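Local coordinates for protein hydrazine synthase alpha subunit (Candidatus Kuenenia stuttgartiensis, PDB 5C2V) that condenses hydroxylamine formed in the gamma subunit with ammonia to give hydrazine, as the alpha subunit of hydrazine synthase, at residues 158-163 with 198-203; 238-243 with 289-294; 328-333 with 361-366; 470-475 with 493-498; 480-485 with 683-688. All coordinates share one frame; numbering follows the deposited sequence.

Contact 1: 158-163 with 198-203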
# COMPACT_ATOMS: atom_id res chain seq x y z
N GLY D 158 -6.64 59.16 -6.65
CA GLY D 158 -5.18 59.27 -6.61
C GLY D 158 -4.42 57.98 -6.87
O GLY D 158 -5.02 56.97 -7.21
N MET D 159 -3.10 58.04 -6.73
CA MET D 159 -2.26 56.98 -7.29
C MET D 159 -1.55 56.11 -6.26
O MET D 159 -1.62 56.36 -5.05
CB MET D 159 -1.20 57.61 -8.20
CG MET D 159 -1.72 58.71 -9.11
SD MET D 159 -2.86 58.10 -10.36
CE MET D 159 -1.75 57.16 -11.40
N VAL D 160 -0.87 55.08 -6.76
CA VAL D 160 -0.02 54.23 -5.93
C VAL D 160 1.09 53.64 -6.80
O VAL D 160 0.85 53.30 -7.96
CB VAL D 160 -0.85 53.10 -5.26
CG1 VAL D 160 -1.70 52.37 -6.28
CG2 VAL D 160 0.06 52.14 -4.50
N GLU D 161 2.29 53.52 -6.25
CA GLU D 161 3.39 52.89 -6.97
C GLU D 161 3.04 51.44 -7.30
O GLU D 161 2.59 50.70 -6.43
CB GLU D 161 4.68 52.94 -6.15
CG GLU D 161 5.64 54.04 -6.56
CD GLU D 161 6.31 53.77 -7.89
OE1 GLU D 161 6.65 52.59 -8.16
OE2 GLU D 161 6.50 54.72 -8.68
N LYS D 162 3.23 51.05 -8.55
CA LYS D 162 2.96 49.67 -8.92
C LYS D 162 4.24 48.86 -8.75
O LYS D 162 5.19 49.00 -9.52
CB LYS D 162 2.45 49.56 -10.36
CG LYS D 162 1.22 50.42 -10.65
CD LYS D 162 0.82 50.29 -12.11
CE LYS D 162 1.92 50.79 -13.03
NZ LYS D 162 1.77 50.28 -14.42
N THR D 163 4.24 48.02 -7.73
CA THR D 163 5.39 47.20 -7.39
C THR D 163 4.97 45.74 -7.47
O THR D 163 5.48 44.98 -8.29
CB THR D 163 5.92 47.52 -5.98
OG1 THR D 163 4.83 47.54 -5.05
CG2 THR D 163 6.61 48.87 -5.97
N ILE D 198 -4.10 46.74 -3.09
CA ILE D 198 -5.40 46.10 -2.96
C ILE D 198 -6.51 47.14 -3.16
O ILE D 198 -7.55 46.86 -3.74
CB ILE D 198 -5.55 45.42 -1.58
CG1 ILE D 198 -4.56 44.26 -1.46
CG2 ILE D 198 -6.97 44.91 -1.37
CD1 ILE D 198 -4.78 43.16 -2.47
N GLN D 199 -6.25 48.36 -2.69
CA GLN D 199 -7.19 49.46 -2.87
C GLN D 199 -7.26 49.87 -4.33
O GLN D 199 -8.28 50.35 -4.81
CB GLN D 199 -6.80 50.65 -2.00
CG GLN D 199 -7.88 51.72 -1.89
CD GLN D 199 -7.51 52.83 -0.93
OE1 GLN D 199 -6.36 52.96 -0.51
NE2 GLN D 199 -8.49 53.65 -0.58
N ARG D 200 -6.16 49.68 -5.05
CA ARG D 200 -6.11 49.96 -6.47
C ARG D 200 -6.95 48.94 -7.22
O ARG D 200 -7.76 49.29 -8.07
CB ARG D 200 -4.67 49.97 -6.98
CG ARG D 200 -4.52 49.70 -8.47
CD ARG D 200 -3.16 50.15 -9.00
NE ARG D 200 -2.88 49.63 -10.33
CZ ARG D 200 -3.40 50.11 -11.46
NH1 ARG D 200 -4.25 51.12 -11.42
NH2 ARG D 200 -3.07 49.56 -12.62
N ILE D 201 -6.74 47.67 -6.89
CA ILE D 201 -7.48 46.59 -7.54
C ILE D 201 -8.94 46.50 -7.10
O ILE D 201 -9.85 46.56 -7.94
CB ILE D 201 -6.80 45.23 -7.27
CG1 ILE D 201 -5.34 45.26 -7.72
CG2 ILE D 201 -7.56 44.11 -7.98
CD1 ILE D 201 -4.59 43.97 -7.47
N THR D 202 -9.18 46.36 -5.80
CA THR D 202 -10.53 46.18 -5.27
C THR D 202 -11.30 47.49 -5.04
O THR D 202 -12.51 47.55 -5.28
CB THR D 202 -10.51 45.41 -3.93
OG1 THR D 202 -9.76 46.15 -2.96
CG2 THR D 202 -9.88 44.04 -4.13
N GLY D 203 -10.60 48.52 -4.59
CA GLY D 203 -11.25 49.76 -4.19
C GLY D 203 -11.29 49.94 -2.68
O GLY D 203 -11.94 50.86 -2.17
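Val160 and Arg200 meet through their aliphatic parts. CG1 of Val160 lies 3.8 Å from CD of Arg200 and 3.9 Å from its CB, so one methyl packs at a slant against the arginine's carbon chain. That branch is the one held between the backbone N and the carbonyl carbon (chi1 51°), which aims it at the helix. The Arg200 chain runs extended from CG to NE past this methyl and on to Lys162, whose CD sits 4.0 Å from NH2 of Arg200 at a slant to the guanidinium plane. No hydrogen bond joins the two segments. The packing sets strand 154-171, part of an antiparallel sheet in the N-terminal propeller domain, against the short helix 196-201, which follows the neighbouring strand 186-191. Charge interactions take over at the chain ends. NZ of Lys162 and NH2 of Arg200 are 5.2 Å apart. NZ of Lys162 forms a salt bridge with Glu22 of the gamma subunit, and NH1 of Arg200 forms one with Glu28 of the gamma subunit. Within the alpha subunit, NZ of Lys162 also bonds to the carbonyl of Glu137, and NH1 of Arg200 to that of Arg142.

Contact 2: 238-243 with 289-294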
# COMPACT_ATOMS: atom_id res chain seq x y z
N ASN D 238 -1.10 31.48 -11.48
CA ASN D 238 -1.54 31.07 -10.15
C ASN D 238 -0.36 30.69 -9.26
O ASN D 238 0.79 30.73 -9.69
CB ASN D 238 -2.53 29.91 -10.26
CG ASN D 238 -3.72 30.23 -11.14
OD1 ASN D 238 -4.74 30.73 -10.66
ND2 ASN D 238 -3.59 29.95 -12.43
N ILE D 239 -0.66 30.31 -8.02
CA ILE D 239 0.38 29.98 -7.05
C ILE D 239 0.56 28.47 -6.89
O ILE D 239 -0.36 27.77 -6.46
CB ILE D 239 0.07 30.59 -5.66
CG1 ILE D 239 -0.22 32.09 -5.79
CG2 ILE D 239 1.22 30.34 -4.70
CD1 ILE D 239 0.93 32.89 -6.34
N LEU D 240 1.75 27.99 -7.24
CA LEU D 240 2.10 26.58 -7.12
C LEU D 240 2.82 26.31 -5.81
O LEU D 240 3.79 26.99 -5.48
CB LEU D 240 2.97 26.15 -8.30
CG LEU D 240 3.50 24.71 -8.31
CD1 LEU D 240 2.44 23.75 -8.82
CD2 LEU D 240 4.77 24.61 -9.14
N PHE D 241 2.36 25.32 -5.05
CA PHE D 241 2.97 25.03 -3.76
C PHE D 241 2.75 23.60 -3.28
O PHE D 241 2.08 22.79 -3.94
CB PHE D 241 2.46 26.01 -2.70
CG PHE D 241 0.97 25.92 -2.46
CD1 PHE D 241 0.08 26.54 -3.31
CD2 PHE D 241 0.48 25.23 -1.36
CE1 PHE D 241 -1.29 26.47 -3.08
CE2 PHE D 241 -0.88 25.16 -1.12
CZ PHE D 241 -1.76 25.78 -1.98
N SER D 242 3.32 23.29 -2.12
CA SER D 242 3.19 21.98 -1.50
C SER D 242 2.21 22.02 -0.34
O SER D 242 2.21 22.97 0.45
CB SER D 242 4.56 21.48 -1.02
OG SER D 242 5.49 21.41 -2.08
N SER D 243 1.38 21.00 -0.24
CA SER D 243 0.36 20.93 0.80
C SER D 243 0.42 19.60 1.54
O SER D 243 0.48 18.54 0.91
CB SER D 243 -1.03 21.14 0.21
OG SER D 243 -2.02 21.18 1.22
N ALA D 289 9.05 22.93 -5.49
CA ALA D 289 8.58 22.68 -6.85
C ALA D 289 8.69 23.92 -7.73
O ALA D 289 8.25 25.00 -7.36
CB ALA D 289 7.14 22.17 -6.83
N LYS D 290 9.28 23.74 -8.91
CA LYS D 290 9.37 24.80 -9.91
C LYS D 290 9.04 24.22 -11.28
O LYS D 290 9.00 23.01 -11.46
CB LYS D 290 10.75 25.45 -9.90
CG LYS D 290 11.12 26.10 -8.58
CD LYS D 290 12.44 26.86 -8.67
CE LYS D 290 12.90 27.31 -7.30
NZ LYS D 290 11.88 28.16 -6.61
N ILE D 291 8.80 25.10 -12.26
CA ILE D 291 8.36 24.66 -13.58
C ILE D 291 9.33 25.09 -14.68
O ILE D 291 9.75 26.24 -14.73
CB ILE D 291 6.95 25.19 -13.90
CG1 ILE D 291 6.00 24.89 -12.74
CG2 ILE D 291 6.43 24.58 -15.20
CD1 ILE D 291 4.58 25.35 -12.98
N THR D 292 9.67 24.15 -15.56
CA THR D 292 10.57 24.43 -16.68
C THR D 292 9.85 25.18 -17.79
O THR D 292 8.65 25.02 -17.99
CB THR D 292 11.16 23.14 -17.27
OG1 THR D 292 10.10 22.31 -17.78
CG2 THR D 292 11.92 22.37 -16.21
N PHE D 293 10.59 26.03 -18.49
CA PHE D 293 10.03 26.85 -19.56
C PHE D 293 9.93 26.12 -20.90
O PHE D 293 8.94 26.27 -21.62
CB PHE D 293 10.84 28.14 -19.69
CG PHE D 293 10.88 28.94 -18.42
CD1 PHE D 293 9.87 29.85 -18.14
CD2 PHE D 293 11.90 28.77 -17.51
CE1 PHE D 293 9.89 30.58 -16.97
CE2 PHE D 293 11.93 29.51 -16.33
CZ PHE D 293 10.92 30.41 -16.06
N GLY D 294 10.97 25.36 -21.26
CA GLY D 294 11.00 24.70 -22.55
C GLY D 294 10.00 23.58 -22.77
O GLY D 294 9.17 23.66 -23.68
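Leu240 packs against Ala289 and Ile291 where two consecutive antiparallel sheets, one containing strand 239-245 and the other strand 285-291, lie face to face as blades of the six-bladed beta-propeller. The close part is built round a single methyl. CD2 of Leu240 approaches CG1 of Ile291 at 3.8 Å and CD1 of the same residue at 3.9 Å, the two side chains meeting at a slant, and it lies 4.1 Å from CB of Ala289. With CG anti to the backbone N (chi1 177°), Leu240 extends from its strand toward the next blade; it also packs on Ile259 and Val261 of strand 256-262 in its own sheet. Ala289 and Ile291 alternate along their strand so that both point at Leu240. Between them Lys290 points the other way, onto the partly exposed side, and makes a cation-pi contact with Trp232. Beyond Ile291 the chain leaves the strand, and partly exposed Thr292 and Phe293 carry it away from the leucine. No hydrogen bond crosses between the segments; the contact is van der Waals packing. The methyl also comes close to the main chain, CD2 of Leu240 standing 3.9 Å from the carbonyl O of Ala289.

Contact 3: 328-333 with 361-366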
# COMPACT_ATOMS: atom_id res chain seq x y z
N LYS D 328 11.95 9.95 -13.26
CA LYS D 328 12.98 10.12 -12.24
C LYS D 328 14.21 10.79 -12.85
O LYS D 328 14.86 10.24 -13.74
CB LYS D 328 13.37 8.76 -11.64
CG LYS D 328 13.40 8.74 -10.12
CD LYS D 328 12.00 8.85 -9.55
CE LYS D 328 12.00 8.65 -8.05
NZ LYS D 328 10.63 8.65 -7.49
N LEU D 329 14.53 11.99 -12.37
CA LEU D 329 15.63 12.77 -12.93
C LEU D 329 17.00 12.39 -12.38
O LEU D 329 18.02 12.66 -13.02
CB LEU D 329 15.38 14.26 -12.69
CG LEU D 329 14.09 14.82 -13.31
CD1 LEU D 329 13.96 16.31 -13.01
CD2 LEU D 329 14.06 14.56 -14.80
N THR D 330 17.04 11.78 -11.20
CA THR D 330 18.30 11.53 -10.49
C THR D 330 18.33 10.18 -9.77
O THR D 330 17.45 9.34 -9.96
CB THR D 330 18.59 12.63 -9.44
OG1 THR D 330 17.51 12.69 -8.51
CG2 THR D 330 18.78 13.99 -10.10
N GLY D 331 19.36 9.99 -8.95
CA GLY D 331 19.41 8.85 -8.04
C GLY D 331 20.43 7.77 -8.34
O GLY D 331 20.65 6.88 -7.51
N LYS D 332 21.05 7.82 -9.51
CA LYS D 332 21.98 6.77 -9.91
C LYS D 332 23.40 7.01 -9.40
O LYS D 332 24.26 6.13 -9.51
CB LYS D 332 21.97 6.62 -11.43
CG LYS D 332 20.87 5.69 -11.93
CD LYS D 332 20.36 6.08 -13.30
CE LYS D 332 18.85 5.92 -13.39
NZ LYS D 332 18.18 7.16 -13.85
N ASP D 333 23.66 8.20 -8.87
CA ASP D 333 24.95 8.48 -8.24
C ASP D 333 24.92 8.36 -6.71
O ASP D 333 25.96 8.45 -6.06
CB ASP D 333 25.43 9.89 -8.62
CG ASP D 333 24.37 10.95 -8.40
OD1 ASP D 333 23.88 11.08 -7.26
OD2 ASP D 333 24.03 11.66 -9.36
N TYR D 361 25.64 23.47 -8.67
CA TYR D 361 26.08 22.80 -9.89
C TYR D 361 25.11 23.03 -11.05
O TYR D 361 23.90 23.16 -10.86
CB TYR D 361 26.23 21.29 -9.66
CG TYR D 361 27.24 20.91 -8.60
CD1 TYR D 361 26.90 20.89 -7.26
CD2 TYR D 361 28.53 20.55 -8.95
CE1 TYR D 361 27.82 20.53 -6.29
CE2 TYR D 361 29.46 20.20 -7.99
CZ TYR D 361 29.10 20.19 -6.66
OH TYR D 361 30.02 19.84 -5.70
N TRP D 362 25.66 23.09 -12.27
CA TRP D 362 24.85 23.08 -13.48
C TRP D 362 24.32 21.67 -13.71
O TRP D 362 25.10 20.72 -13.71
CB TRP D 362 25.65 23.55 -14.69
CG TRP D 362 25.90 25.02 -14.73
CD1 TRP D 362 27.09 25.66 -14.58
CD2 TRP D 362 24.92 26.05 -14.93
NE1 TRP D 362 26.92 27.02 -14.67
CE2 TRP D 362 25.59 27.28 -14.89
CE3 TRP D 362 23.54 26.04 -15.15
CZ2 TRP D 362 24.93 28.50 -15.06
CZ3 TRP D 362 22.88 27.24 -15.31
CH2 TRP D 362 23.58 28.46 -15.26
N PHE D 363 23.02 21.53 -13.91
CA PHE D 363 22.44 20.20 -14.08
C PHE D 363 22.64 19.69 -15.50
O PHE D 363 22.65 20.46 -16.46
CB PHE D 363 20.95 20.22 -13.73
CG PHE D 363 20.35 18.84 -13.60
CD1 PHE D 363 20.48 18.13 -12.41
CD2 PHE D 363 19.67 18.26 -14.65
CE1 PHE D 363 19.93 16.87 -12.28
CE2 PHE D 363 19.13 16.99 -14.53
CZ PHE D 363 19.26 16.30 -13.34
N ASN D 364 22.79 18.37 -15.63
CA ASN D 364 22.91 17.72 -16.93
C ASN D 364 21.75 16.76 -17.16
O ASN D 364 21.60 15.78 -16.43
CB ASN D 364 24.25 16.99 -17.04
CG ASN D 364 24.58 16.58 -18.47
OD1 ASN D 364 23.70 16.19 -19.24
ND2 ASN D 364 25.86 16.65 -18.82
N PHE D 365 20.94 17.05 -18.16
CA PHE D 365 19.76 16.24 -18.45
C PHE D 365 20.10 14.97 -19.22
O PHE D 365 19.35 13.99 -19.18
CB PHE D 365 18.74 17.07 -19.24
CG PHE D 365 18.10 18.16 -18.43
CD1 PHE D 365 18.70 19.41 -18.34
CD2 PHE D 365 16.91 17.94 -17.76
CE1 PHE D 365 18.12 20.42 -17.60
CE2 PHE D 365 16.33 18.95 -17.01
CZ PHE D 365 16.93 20.19 -16.93
N SER D 366 21.23 14.98 -19.92
CA SER D 366 21.65 13.82 -20.69
C SER D 366 22.25 12.74 -19.79
O SER D 366 22.21 11.56 -20.11
CB SER D 366 22.65 14.22 -21.78
OG SER D 366 23.83 14.77 -21.21
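Two successive blades of the beta-propeller meet where Leu329 and Thr330, in the loop leaving one blade, touch the edge of the Phe363 ring from the next. The ring presents its rim, with both partners near its plane. CG2 of Thr330 is 3.8 Å from CE1 of Phe363 and 4.0 Å from its CZ, while the carbonyl O of Leu329 is 3.9 Å from CZ of Phe363. The side chain of Leu329 contributes more loosely, its CB lying 4.4 Å from CZ of Phe363. Phe363 reaches this position because CG is anti to the backbone N (chi1 -167°), which swings the ring toward the loop 328-333. On the far side, CD2 of Phe363 stands 3.8 Å above the centre of the Phe365 ring, so the aromatic group lies between the loop and a second ring. At the end of the strand, OD1 of Asn364 accepts from the backbone N of Ser366 at 2.8 Å, an Asx turn. Thr330 turns its methyl to the ring while its hydroxyl bonds to the backbone N of Leu313 and to Gln312. Leu313, on strand 312-317, also touches both Leu329 and Phe363, and Met348 and Val350 of strand 348-353 pack on Phe363 from its own sheet, so the ring sits between strands of both blades.

Contact 4: 470-475 with 493-498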
# COMPACT_ATOMS: atom_id res chain seq x y z
N CYS D 470 -4.95 22.34 17.18
CA CYS D 470 -4.57 21.82 18.48
C CYS D 470 -3.63 22.79 19.18
O CYS D 470 -2.47 22.96 18.78
CB CYS D 470 -3.90 20.45 18.34
SG CYS D 470 -3.38 19.69 19.90
N VAL D 471 -4.13 23.42 20.24
CA VAL D 471 -3.34 24.38 21.01
C VAL D 471 -3.33 23.98 22.48
O VAL D 471 -4.36 23.97 23.16
CB VAL D 471 -3.88 25.82 20.83
CG1 VAL D 471 -3.56 26.33 19.43
CG2 VAL D 471 -5.38 25.90 21.09
N GLU D 472 -2.15 23.63 22.97
CA GLU D 472 -1.99 23.16 24.34
C GLU D 472 -0.81 23.86 25.00
O GLU D 472 0.29 23.31 25.04
CB GLU D 472 -1.81 21.64 24.37
CG GLU D 472 -2.93 20.86 23.69
CD GLU D 472 -4.20 20.82 24.52
OE1 GLU D 472 -4.15 21.17 25.71
OE2 GLU D 472 -5.25 20.44 23.96
N PRO D 473 -1.04 25.08 25.52
CA PRO D 473 0.01 25.89 26.14
C PRO D 473 0.56 25.28 27.42
O PRO D 473 1.75 25.41 27.70
CB PRO D 473 -0.71 27.21 26.43
CG PRO D 473 -2.15 26.84 26.55
CD PRO D 473 -2.36 25.74 25.56
N ASP D 474 -0.30 24.62 28.19
CA ASP D 474 0.12 23.98 29.43
C ASP D 474 0.51 22.53 29.17
O ASP D 474 -0.32 21.70 28.79
CB ASP D 474 -1.00 24.05 30.47
CG ASP D 474 -0.58 23.49 31.82
OD1 ASP D 474 0.64 23.45 32.10
OD2 ASP D 474 -1.47 23.08 32.59
N SER D 475 1.79 22.22 29.37
CA SER D 475 2.33 20.91 29.03
C SER D 475 1.97 19.84 30.06
O SER D 475 2.21 18.65 29.83
CB SER D 475 3.85 20.99 28.89
OG SER D 475 4.46 21.43 30.09
N SER D 493 -3.10 11.17 21.05
CA SER D 493 -2.72 12.15 22.07
C SER D 493 -3.71 12.11 23.22
O SER D 493 -4.64 11.31 23.21
CB SER D 493 -2.65 13.56 21.48
OG SER D 493 -3.95 14.09 21.30
N SER D 494 -3.54 13.01 24.19
CA SER D 494 -4.45 13.10 25.32
C SER D 494 -5.87 13.48 24.89
O SER D 494 -6.83 13.26 25.63
CB SER D 494 -3.92 14.11 26.34
OG SER D 494 -4.87 14.33 27.38
N ASN D 495 -5.98 14.05 23.70
CA ASN D 495 -7.27 14.48 23.16
C ASN D 495 -8.10 13.36 22.53
O ASN D 495 -9.32 13.33 22.68
CB ASN D 495 -7.06 15.60 22.14
CG ASN D 495 -6.58 16.89 22.77
OD1 ASN D 495 -6.98 17.22 23.89
ND2 ASN D 495 -5.73 17.62 22.06
N SER D 496 -7.44 12.44 21.82
CA SER D 496 -8.16 11.36 21.15
C SER D 496 -7.33 10.09 21.03
O SER D 496 -6.10 10.14 20.94
CB SER D 496 -8.61 11.80 19.76
OG SER D 496 -7.52 11.85 18.86
N GLY D 497 -8.01 8.95 21.03
CA GLY D 497 -7.35 7.66 20.86
C GLY D 497 -7.13 7.34 19.39
O GLY D 497 -6.55 6.31 19.05
N THR D 498 -7.59 8.23 18.52
CA THR D 498 -7.43 8.05 17.08
C THR D 498 -6.50 9.11 16.51
O THR D 498 -6.01 9.98 17.23
CB THR D 498 -8.78 8.11 16.35
OG1 THR D 498 -9.20 9.48 16.22
CG2 THR D 498 -9.84 7.33 17.11
O HOH W 1 -7.73 19.58 24.53
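A small polar contact, centred on the amide of Asn495 and the carboxylate of Glu472, joins two parts of the long irregular connection between strands 461-467 and 503-510 in the middle domain. The side chains come from opposite directions, and the carboxylate and amide planes are turned 43° apart. ND2 of Asn495 donates to OE2 of Glu472 in a weak bond of 3.4 Å, long although fairly straight at 158°. A water reinforces it, donating at 2.7 Å to OE2 of Glu472 and at 2.6 Å to OD1 of Asn495, so the amide is tied to the same carboxylate oxygen directly through its nitrogen and indirectly through its oxygen. Glu472 bends at chi2 (-74°) to bring that oxygen over. SG of Cys470 also packs 3.8 Å from ND2 of Asn495, without a hydrogen bond. An ST turn shapes 493-498, the backbone N of Asn495 bonding to OG of Ser493 at 3.1 Å. The backbone of Asn495 also bonds to Trp767 and Asp768, the latter a calcium ligand, and the Asn495 side chain lies about 4 Å from the ion. With the amide N-H and a water hydrogen both directed at OE2, the donors converging on this oxygen would favour an ionised Glu472.

Contact 5: 480-485 with 683-688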
# COMPACT_ATOMS: atom_id res chain seq x y z
N VAL D 480 1.37 13.54 24.14
CA VAL D 480 1.33 12.90 22.83
C VAL D 480 1.61 11.40 22.95
O VAL D 480 2.56 10.99 23.62
CB VAL D 480 2.35 13.53 21.86
CG1 VAL D 480 2.33 12.82 20.51
CG2 VAL D 480 2.06 15.01 21.68
N GLY D 481 0.79 10.59 22.29
CA GLY D 481 0.98 9.15 22.28
C GLY D 481 0.33 8.46 23.46
O GLY D 481 0.73 7.36 23.85
N ALA D 482 -0.69 9.10 24.03
CA ALA D 482 -1.41 8.53 25.16
C ALA D 482 -2.26 7.34 24.72
O ALA D 482 -2.58 6.46 25.52
CB ALA D 482 -2.28 9.59 25.82
N GLY D 483 -2.63 7.33 23.45
CA GLY D 483 -3.47 6.28 22.89
C GLY D 483 -2.75 5.29 22.00
O GLY D 483 -3.38 4.63 21.17
N ALA D 484 -1.43 5.18 22.14
CA ALA D 484 -0.62 4.32 21.27
C ALA D 484 -1.09 2.87 21.24
O ALA D 484 -0.86 2.15 20.27
CB ALA D 484 0.84 4.39 21.70
N HIS D 485 -1.75 2.44 22.31
CA HIS D 485 -2.31 1.10 22.38
C HIS D 485 -3.63 1.01 21.62
O HIS D 485 -4.14 -0.08 21.35
CB HIS D 485 -2.52 0.68 23.84
CG HIS D 485 -3.39 1.62 24.61
ND1 HIS D 485 -2.97 2.87 25.02
CD2 HIS D 485 -4.67 1.49 25.06
CE1 HIS D 485 -3.95 3.47 25.68
NE2 HIS D 485 -4.99 2.65 25.72
N ALA D 683 -2.08 7.78 32.07
CA ALA D 683 -3.51 7.80 32.31
C ALA D 683 -4.16 8.96 31.58
O ALA D 683 -3.97 10.13 31.94
CB ALA D 683 -3.81 7.88 33.80
N ALA D 684 -4.94 8.64 30.55
CA ALA D 684 -5.55 9.64 29.68
C ALA D 684 -7.07 9.56 29.74
O ALA D 684 -7.74 10.50 30.15
CB ALA D 684 -5.07 9.47 28.25
N TYR D 685 -7.59 8.41 29.33
CA TYR D 685 -9.02 8.20 29.16
C TYR D 685 -9.60 7.24 30.19
O TYR D 685 -8.87 6.66 30.99
CB TYR D 685 -9.31 7.67 27.76
CG TYR D 685 -8.38 8.25 26.72
CD1 TYR D 685 -8.57 9.54 26.26
CD2 TYR D 685 -7.35 7.49 26.17
CE1 TYR D 685 -7.74 10.08 25.31
CE2 TYR D 685 -6.52 8.03 25.21
CZ TYR D 685 -6.72 9.32 24.78
OH TYR D 685 -5.90 9.86 23.83
N SER D 686 -10.92 7.05 30.13
CA SER D 686 -11.60 6.17 31.07
C SER D 686 -11.62 4.73 30.57
O SER D 686 -11.02 4.40 29.54
CB SER D 686 -13.03 6.66 31.31
OG SER D 686 -13.78 6.67 30.11
N ARG D 687 -12.31 3.87 31.31
CA ARG D 687 -12.40 2.45 30.96
C ARG D 687 -13.22 2.23 29.69
O ARG D 687 -12.84 1.45 28.82
CB ARG D 687 -13.01 1.66 32.12
CG ARG D 687 -13.28 0.20 31.80
CD ARG D 687 -12.00 -0.52 31.39
NE ARG D 687 -11.02 -0.54 32.46
CZ ARG D 687 -9.75 -0.90 32.30
NH1 ARG D 687 -9.30 -1.26 31.10
NH2 ARG D 687 -8.92 -0.90 33.34
N ALA D 688 -14.35 2.93 29.60
CA ALA D 688 -15.25 2.78 28.46
C ALA D 688 -14.59 3.20 27.15
O ALA D 688 -14.74 2.54 26.12
CB ALA D 688 -16.53 3.57 28.69
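Ala482 and Ala684 meet methyl to methyl, CB to CB at 3.7 Å, and Tyr685 extends alongside the pair. CG of Tyr685 lies beside the backbone N, anti to the carbonyl carbon (chi1 -35°). At this torsion the ring lies back over the preceding residue, with CB of Ala684 3.5 Å above the ring plane and over its centre. One methyl therefore serves two partners, the tyrosine face and Ala482. The far end of Tyr685 comes up to the turn, its OH lying 4.1 Å from CB of Ala482, while CA of Gly483 is at the ring edge, near its plane. The hydroxyl also approaches the 493-498 loop, where its exact place is doubtful. Ala482 and Gly483 are the central residues of a type I beta turn from Gly481 to Ala484 in the middle domain, facing the chain that enters helix 687-692 of the C-terminal cytochrome c domain, with Ser686 as its N-cap residue. No hydrogen bond spans the two segments. Trp767 meets the tyrosine ring edge-to-face, and Tyr689 touches it with the planes at about 40°. His485, just past the turn, adds a polar tie between the domains, its NE2 bonding to OD1 of Asn690.

Overall arrangement
Contacts 1, 2 and 3 belong to the N-terminal propeller domain, contact 4 to the middle domain, and contact 5 joins that domain to the cytochrome c domain. Contacts 2 and 3 lie at successive blade junctions, their centres 19 Å apart; contact 1 is 27 Å from contact 2, centre to centre. Contacts 4 and 5 touch, with centres 11 Å apart: OH of Tyr685 lies 2.9 Å from O of Ser496, a possible hydrogen bond, though the hydroxyl sits too close to O of Ser493 for its position to be sure. A calcium ion is about 4 Å from the Asn495 side chain and about 10 Å from that of Tyr685; the Leu240 side chain is about 13 Å from a heme c.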